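Pyridine synthase TbtD (Thermobispora bispora, PDB 5WA4) probably catalyses the formal [4+2] aza-cycloaddition that builds the central pyridine ring of the thiopeptide antibiotic thiomuracin, recognising the leader peptide of its substrate. Local coordinates at residues H49-P54 and G112-W117. Numbering follows the deposited sequence.
Sequences HWRRGP and GPLMPW
A type II beta turn, Trp50 to Gly53, closes the hairpin between strands 44-49 and 55-62 and rests on the loop 112-117 that leads from helix 98-107 toward strand 123-128. The turn is held by its own backbone bond, Gly53 N to Trp50 O at 3.1 Å. Packing is tightest at its Arg52-Gly53 end. There the Trp117 indole lies flat against the backbone of Arg52 and Gly53, with Gly53 CA 3.5 Å from the centroid of the six-membered ring and 10° off its normal, a CH-pi contact over the face. Gly53 has no side chain, so its CA can lie directly over the ring. Pro54 CD meets the ring obliquely, 3.7 Å from Trp117 CZ3. Elsewhere, Leu114 CD2 abuts the rim of the Trp50 ring at CZ3, beside helix 98-107, where Glu108 takes the indole NE1. The looser, solvent side belongs to Arg52 and the exposed Pro116, whose preceding peptide bond is cis. Arg52, bent at chi2 and chi3, sends NH1 obliquely to Pro116 O for a weak hydrogen bond of 3.3 Å. Pro113 also packs on an acidic side chain of the bound peptide, placing this surface beside the leader fragment. Arg51 is better fixed. With CG anti to the backbone N (chi1 -153°), its chain reaches across to 112-113, where Gly112 CA sits over one guanidinium face and Glu110 forms a salt bridge with NH1. Arg51 NE donates to Pro113 O, 3.0 Å away, which lies near the guanidinium plane, and the bond arrives in the carbonyl plane.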
# COMPACT_ATOMS: atom_id res chain seq x y z
N HIS E 49 6.31 -22.83 -27.74
CA HIS E 49 5.80 -22.84 -26.37
C HIS E 49 6.43 -23.99 -25.54
O HIS E 49 6.90 -24.99 -26.09
CB HIS E 49 4.28 -22.97 -26.35
CG HIS E 49 3.66 -22.50 -25.07
ND1 HIS E 49 3.40 -23.36 -24.02
CD2 HIS E 49 3.27 -21.27 -24.67
CE1 HIS E 49 2.87 -22.67 -23.02
NE2 HIS E 49 2.77 -21.40 -23.39
N TRP E 50 6.36 -23.84 -24.21
CA TRP E 50 7.01 -24.69 -23.22
C TRP E 50 6.18 -25.83 -22.66
O TRP E 50 6.73 -26.79 -22.12
CB TRP E 50 7.47 -23.84 -22.03
CG TRP E 50 6.39 -22.97 -21.42
CD1 TRP E 50 6.12 -21.68 -21.74
CD2 TRP E 50 5.46 -23.33 -20.38
NE1 TRP E 50 5.08 -21.21 -20.98
CE2 TRP E 50 4.65 -22.19 -20.14
CE3 TRP E 50 5.23 -24.50 -19.64
CZ2 TRP E 50 3.63 -22.19 -19.18
CZ3 TRP E 50 4.21 -24.49 -18.68
CH2 TRP E 50 3.42 -23.34 -18.47
N ARG E 51 4.86 -25.73 -22.75
CA ARG E 51 4.02 -26.59 -21.94
C ARG E 51 4.01 -28.03 -22.43
O ARG E 51 3.80 -28.29 -23.61
CB ARG E 51 2.60 -26.04 -21.91
CG ARG E 51 1.83 -26.42 -20.67
CD ARG E 51 0.38 -26.06 -20.83
NE ARG E 51 -0.48 -27.18 -21.19
CZ ARG E 51 -1.51 -27.05 -22.01
NH1 ARG E 51 -1.76 -25.87 -22.54
NH2 ARG E 51 -2.28 -28.10 -22.30
N ARG E 52 4.25 -28.94 -21.50
CA ARG E 52 4.35 -30.37 -21.79
C ARG E 52 5.53 -30.67 -22.71
O ARG E 52 5.52 -31.66 -23.44
CB ARG E 52 3.06 -30.88 -22.41
CG ARG E 52 1.84 -30.59 -21.59
CD ARG E 52 0.91 -31.78 -21.60
NE ARG E 52 0.50 -32.10 -22.96
CZ ARG E 52 0.04 -33.29 -23.32
NH1 ARG E 52 -0.05 -34.27 -22.41
NH2 ARG E 52 -0.32 -33.51 -24.59
N GLY E 53 6.55 -29.80 -22.67
CA GLY E 53 7.77 -30.02 -23.42
C GLY E 53 7.90 -29.08 -24.61
O GLY E 53 6.93 -28.89 -25.34
N PRO E 54 9.13 -28.56 -24.82
CA PRO E 54 9.45 -27.58 -25.86
C PRO E 54 8.81 -28.02 -27.15
O PRO E 54 9.07 -29.15 -27.56
CB PRO E 54 10.98 -27.66 -25.97
CG PRO E 54 11.42 -28.26 -24.71
CD PRO E 54 10.34 -29.20 -24.30
N GLY E 112 -4.06 -26.32 -18.40
CA GLY E 112 -3.81 -27.58 -19.07
C GLY E 112 -2.83 -28.34 -18.21
O GLY E 112 -2.25 -27.78 -17.28
N PRO E 113 -2.66 -29.64 -18.49
CA PRO E 113 -1.64 -30.41 -17.79
C PRO E 113 -0.27 -29.80 -17.98
O PRO E 113 -0.00 -29.26 -19.05
CB PRO E 113 -1.73 -31.78 -18.43
CG PRO E 113 -3.18 -31.88 -18.83
CD PRO E 113 -3.53 -30.50 -19.31
N LEU E 114 0.56 -29.84 -16.94
CA LEU E 114 1.96 -29.47 -17.06
C LEU E 114 2.77 -30.74 -17.18
O LEU E 114 3.80 -30.75 -17.85
CB LEU E 114 2.42 -28.67 -15.86
CG LEU E 114 1.68 -27.36 -15.58
CD1 LEU E 114 2.33 -26.63 -14.41
CD2 LEU E 114 1.67 -26.48 -16.83
N MET E 115 2.28 -31.78 -16.49
CA MET E 115 2.78 -33.17 -16.46
C MET E 115 1.65 -34.13 -16.80
O MET E 115 0.50 -33.86 -16.44
CB MET E 115 3.30 -33.54 -15.07
CG MET E 115 4.67 -33.04 -14.71
SD MET E 115 5.95 -33.85 -15.67
CE MET E 115 6.65 -32.39 -16.44
N PRO E 116 1.93 -35.26 -17.47
CA PRO E 116 3.09 -35.79 -18.18
C PRO E 116 3.31 -35.13 -19.54
O PRO E 116 2.31 -34.84 -20.20
CB PRO E 116 2.72 -37.26 -18.39
CG PRO E 116 1.71 -37.56 -17.35
CD PRO E 116 0.92 -36.31 -17.25
N TRP E 117 4.56 -34.92 -19.96
CA TRP E 117 4.83 -34.37 -21.29
C TRP E 117 4.19 -35.19 -22.41
O TRP E 117 3.96 -36.39 -22.28
CB TRP E 117 6.34 -34.25 -21.54
CG TRP E 117 7.00 -33.12 -20.79
CD1 TRP E 117 6.47 -32.43 -19.74
CD2 TRP E 117 8.30 -32.55 -21.03
NE1 TRP E 117 7.36 -31.46 -19.32
CE2 TRP E 117 8.48 -31.52 -20.09
CE3 TRP E 117 9.32 -32.80 -21.95
CZ2 TRP E 117 9.65 -30.74 -20.03
CZ3 TRP E 117 10.49 -32.03 -21.90
CH2 TRP E 117 10.63 -31.01 -20.95